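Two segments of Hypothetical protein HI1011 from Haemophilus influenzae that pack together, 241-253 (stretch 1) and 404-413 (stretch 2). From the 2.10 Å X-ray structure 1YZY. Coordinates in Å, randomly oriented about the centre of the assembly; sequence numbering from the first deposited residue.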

# COMPACT_ATOMS: atom_id res chain seq x y z
N PHE A 241 11.69 -11.01 5.77
CA PHE A 241 11.63 -12.33 5.16
C PHE A 241 11.54 -12.38 3.64
O PHE A 241 11.16 -11.41 2.97
N THR A 242 11.91 -13.54 3.10
CA THR A 242 11.85 -13.84 1.67
C THR A 242 11.26 -15.27 1.59
O THR A 242 11.07 -15.94 2.61
N PRO A 243 10.87 -15.72 0.39
CA PRO A 243 10.32 -17.08 0.33
C PRO A 243 11.37 -18.13 0.66
O PRO A 243 12.55 -17.95 0.39
N THR A 244 10.94 -19.21 1.30
CA THR A 244 11.84 -20.31 1.60
C THR A 244 11.84 -21.19 0.35
O THR A 244 10.94 -21.07 -0.48
N LYS A 245 12.87 -22.02 0.19
CA LYS A 245 12.96 -22.90 -0.97
C LYS A 245 11.68 -23.71 -1.22
O LYS A 245 11.23 -24.47 -0.35
N GLY A 246 11.14 -23.55 -2.42
CA GLY A 246 9.92 -24.23 -2.83
C GLY A 246 9.69 -24.03 -4.31
O GLY A 246 10.51 -23.42 -4.99
N LYS A 247 8.61 -24.62 -4.84
CA LYS A 247 8.28 -24.49 -6.26
C LYS A 247 7.79 -23.06 -6.51
O LYS A 247 7.01 -22.54 -5.72
N THR A 248 8.16 -22.48 -7.65
CA THR A 248 7.77 -21.11 -7.97
C THR A 248 7.23 -21.01 -9.39
O THR A 248 7.61 -21.80 -10.27
N VAL A 249 6.36 -20.03 -9.62
CA VAL A 249 5.77 -19.79 -10.93
C VAL A 249 5.58 -18.30 -11.20
O VAL A 249 5.29 -17.52 -10.28
N VAL A 250 5.82 -17.89 -12.44
CA VAL A 250 5.67 -16.51 -12.87
C VAL A 250 4.46 -16.45 -13.80
O VAL A 250 4.40 -17.19 -14.78
N LEU A 251 3.49 -15.60 -13.46
CA LEU A 251 2.29 -15.43 -14.26
C LEU A 251 2.21 -13.95 -14.67
O LEU A 251 1.82 -13.10 -13.87
N SER A 252 2.58 -13.67 -15.92
CA SER A 252 2.62 -12.31 -16.47
C SER A 252 1.49 -11.97 -17.45
O SER A 252 1.37 -12.59 -18.50
N GLY A 253 0.70 -10.95 -17.12
CA GLY A 253 -0.38 -10.57 -18.00
C GLY A 253 -0.36 -9.14 -18.52
O GLY A 253 -1.09 -8.81 -19.46
N PHE A 404 13.67 -7.81 -13.44
CA PHE A 404 12.79 -8.10 -12.32
C PHE A 404 12.47 -9.58 -12.03
O PHE A 404 12.62 -10.03 -10.90
N PHE A 405 11.99 -10.32 -13.03
CA PHE A 405 11.63 -11.72 -12.79
C PHE A 405 12.70 -12.59 -12.17
O PHE A 405 12.44 -13.25 -11.16
N GLU A 406 13.89 -12.61 -12.76
CA GLU A 406 14.98 -13.42 -12.21
C GLU A 406 15.49 -12.86 -10.88
O GLU A 406 15.83 -13.62 -9.97
N TYR A 407 15.53 -11.53 -10.78
CA TYR A 407 15.99 -10.87 -9.56
C TYR A 407 15.13 -11.24 -8.35
O TYR A 407 15.65 -11.54 -7.27
N ALA A 408 13.81 -11.15 -8.52
CA ALA A 408 12.86 -11.49 -7.47
C ALA A 408 13.19 -12.86 -6.88
O ALA A 408 13.04 -13.09 -5.68
N GLN A 409 13.65 -13.77 -7.74
CA GLN A 409 14.01 -15.13 -7.33
C GLN A 409 15.44 -15.22 -6.80
O GLN A 409 15.72 -15.97 -5.86
N GLY A 410 16.34 -14.47 -7.42
CA GLY A 410 17.73 -14.48 -7.01
C GLY A 410 17.97 -14.23 -5.53
O GLY A 410 18.87 -14.84 -4.95
N MET A 411 17.20 -13.34 -4.91
CA MET A 411 17.41 -13.04 -3.50
C MET A 411 17.13 -14.15 -2.49
O MET A 411 17.71 -14.14 -1.40
N PHE A 412 16.25 -15.09 -2.81
CA PHE A 412 15.98 -16.18 -1.87
C PHE A 412 16.61 -17.52 -2.27
O PHE A 412 16.23 -18.58 -1.76
N LEU A 413 17.57 -17.46 -3.19
CA LEU A 413 18.28 -18.65 -3.65
C LEU A 413 19.72 -18.65 -3.12
O LEU A 413 20.48 -17.71 -3.45
OXT LEU A 413 20.07 -19.60 -2.38

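What does the start of the helix offer the strand? Phe405 points toward stretch 1 with chi1 in m, and its ring meets alternate strand residues, Val250 and Ser252, whose side chains point the same way. Val250, in rotamer t, lays CG1 over one ring face, 3.7 Å from Phe405 CD1, a CH-pi contact. Ser252 OG lies 3.7 Å from Phe405 CZ, its hydrogen-bonding needs met elsewhere in the structure.

How does the helix stay in touch one turn later? The CA-to-CB bond of Gln409 points sideways, but an m, t conformation brings its end nearer, facing Thr248 and Val250. Thr248 CG2 and Val250 CG2 approach its amide group only at van der Waals range.

Which residue makes the largest contact beyond the helix? Phe412, chi1 in p, buries the most surface here, although it is poorly ordered. Pro243 CB sits over one ring face, 3.9 Å from the ring centroid of Phe412, while Thr248 OG1 approaches the ring edge, 3.8 Å from Phe412 CZ. Thr242 OG1 reaches Phe412 CB at 3.7 Å.

What closes the contact at the C-terminus? Lys245 curls its chain so that NZ comes 3.2 Å from Leu413 CD2, an apolar partner. No hydrogen bond crosses between the stretches, so packing dominates.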

# COMPACT_ATOMS: atom_id res chain seq x y z
CB PHE A 241 10.46 -13.14 5.75
CG PHE A 241 9.09 -12.69 5.27
CD1 PHE A 241 8.59 -13.13 4.04
CD2 PHE A 241 8.31 -11.85 6.05
CE1 PHE A 241 7.32 -12.74 3.60
CE2 PHE A 241 7.04 -11.45 5.61
CZ PHE A 241 6.55 -11.90 4.38
CB THR A 242 13.25 -13.76 0.96
OG1 THR A 242 14.24 -14.51 1.67
CG2 THR A 242 13.70 -12.33 0.83
CB PRO A 243 9.89 -17.20 -1.14
CG PRO A 243 9.57 -15.81 -1.52
CD PRO A 243 10.72 -15.05 -0.91
CB THR A 244 11.39 -21.12 2.83
OG1 THR A 244 9.96 -21.09 2.94
CG2 THR A 244 12.04 -20.58 4.11
CB LYS A 245 14.16 -23.83 -0.87
CG LYS A 245 15.40 -23.35 -1.62
CD LYS A 245 15.53 -24.00 -3.00
CE LYS A 245 14.35 -23.70 -3.92
NZ LYS A 245 14.14 -22.24 -4.14
CB LYS A 247 7.18 -25.49 -6.64
CG LYS A 247 7.39 -26.91 -6.13
CD LYS A 247 8.60 -27.58 -6.78
CE LYS A 247 8.97 -28.86 -6.05
NZ LYS A 247 9.42 -28.59 -4.65
CB THR A 248 8.99 -20.14 -7.82
OG1 THR A 248 9.45 -20.15 -6.46
CG2 THR A 248 8.63 -18.71 -8.23
CB VAL A 249 4.42 -20.56 -11.11
CG1 VAL A 249 3.35 -19.99 -10.18
CG2 VAL A 249 3.96 -20.51 -12.56
CB VAL A 250 6.93 -16.00 -13.64
CG1 VAL A 250 6.68 -14.62 -14.21
CG2 VAL A 250 8.15 -15.98 -12.74
CB LEU A 251 1.05 -15.87 -13.47
CG LEU A 251 1.07 -17.32 -12.94
CD1 LEU A 251 -0.05 -17.56 -11.97
CD2 LEU A 251 1.01 -18.33 -14.07
CB SER A 252 3.96 -12.13 -17.19
OG SER A 252 4.33 -10.77 -17.28
CB PHE A 404 11.48 -7.32 -12.42
CG PHE A 404 10.48 -7.70 -11.37
CD1 PHE A 404 10.67 -7.32 -10.04
CD2 PHE A 404 9.39 -8.51 -11.68
CE1 PHE A 404 9.80 -7.75 -9.04
CE2 PHE A 404 8.52 -8.95 -10.68
CZ PHE A 404 8.73 -8.57 -9.36
CB PHE A 405 11.03 -12.37 -14.02
CG PHE A 405 9.72 -11.77 -14.43
CD1 PHE A 405 8.72 -11.56 -13.48
CD2 PHE A 405 9.49 -11.37 -15.73
CE1 PHE A 405 7.53 -10.95 -13.82
CE2 PHE A 405 8.30 -10.77 -16.09
CZ PHE A 405 7.32 -10.55 -15.13
CB GLU A 406 16.12 -13.60 -13.21
CG GLU A 406 16.83 -12.33 -13.64
CD GLU A 406 18.08 -12.63 -14.47
OE1 GLU A 406 19.03 -13.24 -13.93
OE2 GLU A 406 18.10 -12.26 -15.67
CB TYR A 407 16.01 -9.34 -9.72
CG TYR A 407 16.58 -8.65 -8.50
CD1 TYR A 407 17.88 -8.91 -8.08
CD2 TYR A 407 15.79 -7.79 -7.74
CE1 TYR A 407 18.39 -8.35 -6.92
CE2 TYR A 407 16.30 -7.21 -6.57
CZ TYR A 407 17.60 -7.50 -6.16
OH TYR A 407 18.10 -6.96 -5.00
CB ALA A 408 11.46 -11.49 -8.02
CB GLN A 409 13.86 -16.08 -8.51
CG GLN A 409 12.50 -16.02 -9.15
CD GLN A 409 12.36 -17.01 -10.28
OE1 GLN A 409 12.08 -16.62 -11.41
NE2 GLN A 409 12.53 -18.29 -9.98
CB MET A 411 16.71 -11.74 -3.09
CG MET A 411 15.20 -11.72 -3.24
SD MET A 411 14.56 -10.08 -2.84
CE MET A 411 14.92 -9.22 -4.37
CB PHE A 412 14.48 -16.32 -1.56
CG PHE A 412 13.65 -16.90 -2.68
CD1 PHE A 412 13.21 -16.09 -3.73
CD2 PHE A 412 13.26 -18.23 -2.66
CE1 PHE A 412 12.39 -16.61 -4.73
CE2 PHE A 412 12.45 -18.76 -3.65
CZ PHE A 412 12.01 -17.94 -4.69
CB LEU A 413 18.28 -18.74 -5.19
CG LEU A 413 16.96 -18.95 -5.94
CD1 LEU A 413 17.24 -19.10 -7.43
CD2 LEU A 413 16.22 -20.17 -5.40